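Local coordinates for FBP protein (Leishmania major, PDB 5OEZ) that catalyses, in gluconeogenesis, the magnesium-dependent hydrolysis of fructose 1,6-bisphosphate to fructose 6-phosphate and phosphate, as an allosterically inhibited homotetramer, at the interface of chains A and B. Sequence-based numbering; all coordinates share one arbitrary frame. Chains: chain A/B, FBP protein.

Contact 1: the interface of chains A and B. Residues chain A 131, 172, 174-178, 257; chain B 47, 129, 174-175.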
ATOM      1  N   SER A 131      11.169 -13.394 -10.561  1.00 51.45           N
ATOM      2  CA  SER A 131      12.208 -12.542  -9.972  1.00 50.51           C
ATOM      3  C   SER A 131      13.025 -11.754 -10.995  1.00 48.96           C
ATOM      4  O   SER A 131      13.466 -12.294 -12.010  1.00 46.46           O
ATOM      5  CB  SER A 131      13.246 -13.417  -9.230  1.00 65.46           C
ATOM      6  OG  SER A 131      12.780 -13.951  -8.003  1.00 59.26           O
ATOM      7  N   VAL A 172      16.431  -7.827  -4.794  1.00 41.73           N
ATOM      8  CA  VAL A 172      15.625  -8.848  -5.440  1.00 49.02           C
ATOM      9  C   VAL A 172      14.184  -8.369  -5.385  1.00 42.98           C
ATOM     10  O   VAL A 172      13.670  -8.129  -4.303  1.00 38.48           O
ATOM     11  CB  VAL A 172      15.653 -10.197  -4.707  1.00 49.08           C
ATOM     12  CG1 VAL A 172      15.206 -11.309  -5.645  1.00 56.26           C
ATOM     13  CG2 VAL A 172      17.011 -10.480  -4.161  1.00 50.51           C
ATOM     14  N   GLY A 174      10.830  -9.716  -5.804  1.00 43.85           N
ATOM     15  CA  GLY A 174       9.876 -10.847  -5.866  1.00 46.37           C
ATOM     16  C   GLY A 174       8.630 -10.511  -5.070  1.00 43.13           C
ATOM     17  O   GLY A 174       8.243  -9.341  -4.991  1.00 58.65           O
ATOM     18  N   SER A 175       8.038 -11.515  -4.420  1.00 54.43           N
ATOM     19  CA  SER A 175       6.846 -11.293  -3.567  1.00 54.27           C
ATOM     20  C   SER A 175       7.177 -10.402  -2.380  1.00 61.33           C
ATOM     21  O   SER A 175       6.331  -9.649  -1.927  1.00 80.78           O
ATOM     22  CB  SER A 175       6.202 -12.608  -3.113  1.00 61.93           C
ATOM     23  OG  SER A 175       7.171 -13.609  -2.832  1.00 65.36           O
ATOM     24  N   ALA A 176       8.411 -10.490  -1.894  1.00 55.73           N
ATOM     25  CA  ALA A 176       8.994  -9.457  -1.056  1.00 49.98           C
ATOM     26  C   ALA A 176      10.111  -8.791  -1.843  1.00 49.69           C
ATOM     27  O   ALA A 176      10.547  -9.306  -2.875  1.00 50.00           O
ATOM     28  CB  ALA A 176       9.544 -10.058   0.212  1.00 47.18           C
ATOM     29  N   THR A 177      10.521  -7.616  -1.383  1.00 42.27           N
ATOM     30  CA  THR A 177      11.636  -6.902  -1.959  1.00 46.80           C
ATOM     31  C   THR A 177      12.748  -6.957  -0.926  1.00 44.12           C
ATOM     32  O   THR A 177      12.606  -6.410   0.158  1.00 48.15           O
ATOM     33  CB  THR A 177      11.254  -5.448  -2.285  1.00 48.27           C
ATOM     34  OG1 THR A 177      10.086  -5.463  -3.115  1.00 58.32           O
ATOM     35  CG2 THR A 177      12.381  -4.719  -3.030  1.00 45.73           C
ATOM     36  N   ASN A 178      13.847  -7.611  -1.285  1.00 38.71           N
ATOM     37  CA  ASN A 178      14.999  -7.746  -0.418  1.00 39.65           C
ATOM     38  C   ASN A 178      16.137  -6.874  -0.884  1.00 39.91           C
ATOM     39  O   ASN A 178      16.300  -6.658  -2.070  1.00 39.01           O
ATOM     40  CB  ASN A 178      15.474  -9.184  -0.417  1.00 39.64           C
ATOM     41  CG  ASN A 178      14.444 -10.126   0.139  1.00 41.73           C
ATOM     42  OD1 ASN A 178      14.009 -11.061  -0.531  1.00 59.45           O
ATOM     43  ND2 ASN A 178      14.032  -9.878   1.365  1.00 42.97           N
ATOM     44  N   HIS A 257      20.637 -15.210  -4.875  1.00 39.65           N
ATOM     45  CA  HIS A 257      19.956 -15.001  -3.610  1.00 38.22           C
ATOM     46  C   HIS A 257      19.551 -16.316  -2.953  1.00 34.04           C
ATOM     47  O   HIS A 257      19.780 -16.506  -1.752  1.00 39.53           O
ATOM     48  CB  HIS A 257      18.735 -14.110  -3.810  1.00 42.88           C
ATOM     49  CG  HIS A 257      18.026 -13.761  -2.546  1.00 36.13           C
ATOM     50  ND1 HIS A 257      18.598 -12.988  -1.561  1.00 41.40           N
ATOM     51  CD2 HIS A 257      16.788 -14.079  -2.103  1.00 41.93           C
ATOM     52  CE1 HIS A 257      17.741 -12.841  -0.563  1.00 45.39           C
ATOM     53  NE2 HIS A 257      16.633 -13.488  -0.871  1.00 52.64           N
TER
ATOM     54  N   ARG B  47       3.751 -11.179   1.548  1.00 70.32           N
ATOM     55  CA  ARG B  47       4.490  -9.897   1.443  0.50 64.29           C
ATOM     56  C   ARG B  47       5.314  -9.611   2.692  1.00 73.71           C
ATOM     57  O   ARG B  47       6.446  -9.125   2.599  1.00 74.93           O
ATOM     58  CB  ARG B  47       3.551  -8.696   1.145  0.50 67.37           C
ATOM     59  CG  ARG B  47       3.262  -8.470  -0.323  0.50 64.86           C
ATOM     60  CD  ARG B  47       4.174  -7.484  -1.032  0.50 64.43           C
ATOM     61  NE  ARG B  47       3.983  -6.067  -0.726  0.50 59.04           N
ATOM     62  CZ  ARG B  47       2.983  -5.306  -1.180  0.50 63.87           C
ATOM     63  NH1 ARG B  47       2.942  -4.021  -0.848  0.50 54.07           N
ATOM     64  NH2 ARG B  47       2.017  -5.806  -1.955  0.50 61.02           N
ATOM     65  N   ASN B 129      12.411 -16.118  -1.424  1.00 50.22           N
ATOM     66  CA  ASN B 129      11.683 -15.113  -2.193  1.00 50.52           C
ATOM     67  C   ASN B 129      11.393 -15.487  -3.646  1.00 41.68           C
ATOM     68  O   ASN B 129      11.403 -14.652  -4.537  1.00 56.19           O
ATOM     69  CB  ASN B 129      12.462 -13.787  -2.132  1.00 55.59           C
ATOM     70  CG  ASN B 129      11.606 -12.580  -2.452  1.00 64.30           C
ATOM     71  OD1 ASN B 129      10.373 -12.668  -2.507  1.00 65.10           O
ATOM     72  ND2 ASN B 129      12.257 -11.437  -2.660  1.00 64.33           N
ATOM     73  N   GLY B 174       4.186 -13.384  -7.021  1.00 43.00           N
ATOM     74  CA  GLY B 174       5.541 -12.907  -7.316  1.00 42.37           C
ATOM     75  C   GLY B 174       5.626 -11.411  -7.094  1.00 46.77           C
ATOM     76  O   GLY B 174       4.928 -10.868  -6.221  1.00 45.09           O
ATOM     77  N   SER B 175       6.427 -10.722  -7.908  1.00 61.46           N
ATOM     78  CA  SER B 175       6.556  -9.240  -7.810  1.00 59.32           C
ATOM     79  C   SER B 175       5.246  -8.555  -8.142  1.00 57.64           C
ATOM     80  O   SER B 175       4.946  -7.512  -7.593  1.00 70.43           O
ATOM     81  CB  SER B 175       7.702  -8.698  -8.677  1.00 61.46           C
ATOM     82  OG  SER B 175       7.816  -9.401  -9.901  1.00 73.06           O
TER

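Contact 2: the interface of chains A and B. Residues chain A 124-125, 127-128, 130; chain B 249, 257-258, 261-262.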
ATOM      1  N   SER A 124      13.538  -9.397 -19.208  1.00 84.00           N
ATOM      2  CA  SER A 124      12.544 -10.160 -19.967  1.00 80.36           C
ATOM      3  C   SER A 124      11.570 -10.922 -19.059  1.00101.87           C
ATOM      4  O   SER A 124      10.373 -11.015 -19.364  1.00103.38           O
ATOM      5  CB  SER A 124      13.243 -11.150 -20.900  1.00 94.50           C
ATOM      6  OG  SER A 124      14.070 -12.051 -20.174  1.00 88.34           O
ATOM      7  N   ASN A 125      12.089 -11.419 -17.930  1.00 88.28           N
ATOM      8  CA  ASN A 125      11.316 -12.185 -16.938  1.00 77.98           C
ATOM      9  C   ASN A 125      10.084 -11.508 -16.360  1.00 66.69           C
ATOM     10  O   ASN A 125       9.200 -12.201 -15.856  1.00 73.25           O
ATOM     11  CB  ASN A 125      12.191 -12.538 -15.738  1.00 83.76           C
ATOM     12  CG  ASN A 125      13.215 -13.605 -16.042  1.00 80.30           C
ATOM     13  OD1 ASN A 125      13.119 -14.321 -17.028  1.00110.91           O
ATOM     14  ND2 ASN A 125      14.207 -13.714 -15.182  1.00101.25           N
ATOM     15  N   ASP A 127       7.515 -10.198 -17.715  1.00 54.29           N
ATOM     16  CA  ASP A 127       6.250 -10.607 -18.364  1.00 61.60           C
ATOM     17  C   ASP A 127       5.616 -11.873 -17.754  1.00 59.66           C
ATOM     18  O   ASP A 127       4.388 -11.979 -17.679  1.00 61.20           O
ATOM     19  CB  ASP A 127       6.457 -10.807 -19.874  1.00 74.05           C
ATOM     20  CG  ASP A 127       6.711  -9.499 -20.622  1.00 92.41           C
ATOM     21  OD1 ASP A 127       6.661  -8.413 -19.998  1.00136.63           O
ATOM     22  OD2 ASP A 127       6.953  -9.558 -21.849  1.00113.79           O
ATOM     23  N   ALA A 128       6.463 -12.796 -17.301  1.00 47.48           N
ATOM     24  CA  ALA A 128       6.036 -14.030 -16.650  1.00 54.39           C
ATOM     25  C   ALA A 128       6.063 -13.941 -15.128  1.00 55.95           C
ATOM     26  O   ALA A 128       5.951 -14.971 -14.458  1.00 62.53           O
ATOM     27  CB  ALA A 128       6.921 -15.179 -17.102  1.00 52.40           C
ATOM     28  N   VAL A 130       8.389 -13.491 -12.892  1.00 44.93           N
ATOM     29  CA  VAL A 130       9.495 -14.141 -12.201  1.00 50.53           C
ATOM     30  C   VAL A 130      10.455 -13.076 -11.644  1.00 45.57           C
ATOM     31  O   VAL A 130      10.516 -11.981 -12.175  1.00 45.33           O
ATOM     32  CB  VAL A 130      10.207 -15.078 -13.199  1.00 54.33           C
ATOM     33  CG1 VAL A 130      11.288 -15.884 -12.507  1.00 62.44           C
ATOM     34  CG2 VAL A 130       9.194 -16.008 -13.850  1.00 53.29           C
TER
ATOM     35  N   ILE B 249      12.036 -23.036 -12.104  1.00 41.54           N
ATOM     36  CA  ILE B 249      11.869 -22.246 -10.894  1.00 44.55           C
ATOM     37  C   ILE B 249      11.732 -23.145  -9.669  1.00 41.64           C
ATOM     38  O   ILE B 249      12.258 -22.823  -8.625  1.00 39.79           O
ATOM     39  CB  ILE B 249      10.635 -21.325 -10.994  1.00 43.65           C
ATOM     40  CG1 ILE B 249      10.816 -20.277 -12.100  1.00 51.74           C
ATOM     41  CG2 ILE B 249      10.389 -20.615  -9.675  1.00 44.13           C
ATOM     42  CD1 ILE B 249       9.506 -19.637 -12.563  1.00 53.06           C
ATOM     43  N   HIS B 257       2.811 -20.945 -15.367  1.00 38.77           N
ATOM     44  CA  HIS B 257       2.512 -19.566 -15.759  1.00 37.46           C
ATOM     45  C   HIS B 257       3.448 -19.053 -16.848  1.00 41.42           C
ATOM     46  O   HIS B 257       2.994 -18.489 -17.844  1.00 44.73           O
ATOM     47  CB  HIS B 257       2.548 -18.654 -14.534  1.00 35.20           C
ATOM     48  CG  HIS B 257       2.150 -17.244 -14.820  1.00 41.79           C
ATOM     49  ND1 HIS B 257       0.869 -16.894 -15.195  1.00 44.57           N
ATOM     50  CD2 HIS B 257       2.858 -16.091 -14.775  1.00 43.20           C
ATOM     51  CE1 HIS B 257       0.809 -15.588 -15.380  1.00 44.10           C
ATOM     52  NE2 HIS B 257       2.003 -15.075 -15.144  1.00 48.15           N
ATOM     53  N   ARG B 258       4.750 -19.255 -16.681  1.00 45.47           N
ATOM     54  CA  ARG B 258       5.712 -18.917 -17.751  1.00 41.57           C
ATOM     55  C   ARG B 258       5.389 -19.706 -19.031  1.00 38.43           C
ATOM     56  O   ARG B 258       5.425 -19.161 -20.125  1.00 39.31           O
ATOM     57  CB  ARG B 258       7.155 -19.204 -17.297  1.00 41.88           C
ATOM     58  CG  ARG B 258       8.243 -18.685 -18.245  1.00 44.56           C
ATOM     59  CD  ARG B 258       9.615 -19.328 -18.024  1.00 44.66           C
ATOM     60  NE  ARG B 258       9.477 -20.778 -18.032  1.00 48.27           N
ATOM     61  CZ  ARG B 258       9.599 -21.590 -16.979  1.00 45.80           C
ATOM     62  NH1 ARG B 258       9.969 -21.152 -15.769  1.00 44.55           N
ATOM     63  NH2 ARG B 258       9.355 -22.878 -17.149  1.00 47.30           N
ATOM     64  N   LEU B 261       2.517 -18.203 -21.050  1.00 43.21           N
ATOM     65  CA  LEU B 261       2.762 -16.894 -21.679  1.00 43.36           C
ATOM     66  C   LEU B 261       3.861 -16.923 -22.728  1.00 47.11           C
ATOM     67  O   LEU B 261       3.768 -16.228 -23.728  1.00 50.32           O
ATOM     68  CB  LEU B 261       3.087 -15.834 -20.620  1.00 43.77           C
ATOM     69  CG  LEU B 261       1.974 -15.527 -19.619  1.00 49.17           C
ATOM     70  CD1 LEU B 261       2.442 -14.529 -18.575  1.00 51.76           C
ATOM     71  CD2 LEU B 261       0.725 -15.006 -20.311  1.00 58.36           C
ATOM     72  N   TYR B 262       4.914 -17.694 -22.487  1.00 49.20           N
ATOM     73  CA  TYR B 262       6.063 -17.748 -23.411  1.00 41.33           C
ATOM     74  C   TYR B 262       5.973 -18.932 -24.350  1.00 38.25           C
ATOM     75  O   TYR B 262       6.547 -18.900 -25.412  1.00 42.41           O
ATOM     76  CB  TYR B 262       7.364 -17.849 -22.614  1.00 53.30           C
ATOM     77  CG  TYR B 262       7.807 -16.611 -21.855  1.00 55.85           C
ATOM     78  CD1 TYR B 262       6.979 -15.493 -21.697  1.00 62.06           C
ATOM     79  CD2 TYR B 262       9.072 -16.577 -21.253  1.00 70.06           C
ATOM     80  CE1 TYR B 262       7.405 -14.376 -20.986  1.00 63.69           C
ATOM     81  CE2 TYR B 262       9.502 -15.467 -20.530  1.00 66.53           C
ATOM     82  CZ  TYR B 262       8.661 -14.367 -20.397  1.00 62.48           C
ATOM     83  OH  TYR B 262       9.069 -13.261 -19.671  1.00 68.84           O
TER

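Contact 1: the interface of chains A and B
The loop carrying B:Asn129 enters chain A beside the turn A:Gly174 to A:Ala176, which joins strands 167-173 and 177-182, while the equivalent turn of chain B and the end of helix 27-47 flank it. Class 1 fructose-1,6-bisphosphatases are homotetramers, and this is part of a two-fold subunit interface within one. B:Asn129 loses 116 Å² of surface to chain A, far more than any neighbour in the patch, and its carboxamide reads the backbone of A:Ala176 at both ends. OD1 of B:Asn129 accepts from N of A:Ala176 at 3.0 Å in a nearly straight bond (168° at H), the donor tilted from the carbonyl plane. ND2 of B:Asn129 donates to O of A:Ala176 at 2.7 Å; the acceptor lies in the plane of the amide, although the N-H arrives from above the carbonyl plane of A:Ala176. This pairing fixes the rotation of the carboxamide, which CG, anti to the backbone N (chi1 -160°), carries into chain A. A:Asn178 meets B:Asn129 tip to tip with the amide planes 80° apart. Its OD1 lies 2.8 Å from ND2 of B:Asn129, but no N-H of the amide is directed at it: a close polar contact, not a hydrogen bond. Any bond from OG of A:Ser175 to OD1 of B:Asn129 is weak at 3.4 Å. A:Val172 and B:Asn129 run past each other in opposite directions, and CG2 of A:Val172 sits over the rim of one face of the A:His257 ring, within chain A. Beyond, the two turns meet reciprocally: O of A:Gly174 lies 3.3 Å from CA of B:Ser175, and O of B:Gly174 repeats this with A:Ser175. CD of B:Arg47 lies near O of A:Ser175.

Contact 2: the interface of chains A and B
Polar contact between A:Ser124 and B:Tyr262 joins the 3-10 helix 123-128 of chain A to helix 252-262 of chain B, within the two-fold interface of this class 1 fructose-1,6-bisphosphatase. The phenol OH of B:Tyr262 stands 2.6 Å from the backbone O of A:Ser124, a donor facing an acceptor and hence a hydrogen bond, though A:Ser124 is poorly ordered and the exact length deserves caution. Two other carbonyls of chain A meet carbon rather than N-H groups. O of A:Ala128 lies in the plane of the B:His257 ring, at its edge, 3.3 Å from CD2; NE2 is farther off, at 4.0 Å. The ring reaches this carbonyl with CG anti to the backbone N (chi1 -175°). O of A:Asp127 is approached by CD1 of B:Leu261 at 3.3 Å, although A:Asp127 is poorly ordered. Apolar packing centres on A:Ala128, which has 67 Å² of surface hidden, almost matched by 63 Å² on B:Tyr262. The methyl CB of A:Ala128 touches CZ of B:Tyr262 at 3.8 Å and also rests against CG of B:Arg258, so the one methyl touches both the tyrosine and the aliphatic stem of the arginine. CB of A:Asp127 comes to the edge of the tyrosine ring, in its plane. Farther along, A:Val130 and B:Ile249 reach toward each other tip to tip, CG2 to CD1 at 3.9 Å; CG1 of the same isoleucine also lies at the edge of the B:Arg258 guanidinium, in its plane. The patch docks the segment just after A:Asp118 and A:Asp121, which bind metal in other forms of the enzyme and carry none here, onto the neighbouring subunit, and so probably couples the active-site region to assembly of the tetramer.

The C-alpha centres of contact 1 and contact 2 lie about 15 Å apart in the same two-fold interface. Positions 124-131 supply both: contact 1 takes 129 from chain B and 131 from chain A, the latter next to A:Val130 of contact 2, which draws its other members of the stretch from chain A. Position 257 of helix 252-262 is marginal in contact 1, as A:His257, but touches A:Ala128 in contact 2, as B:His257. Because symmetry gives each contact a twin, every subunit both inserts this segment and receives its partner's, an arrangement that could relay movements between active sites in this allosteric enzyme.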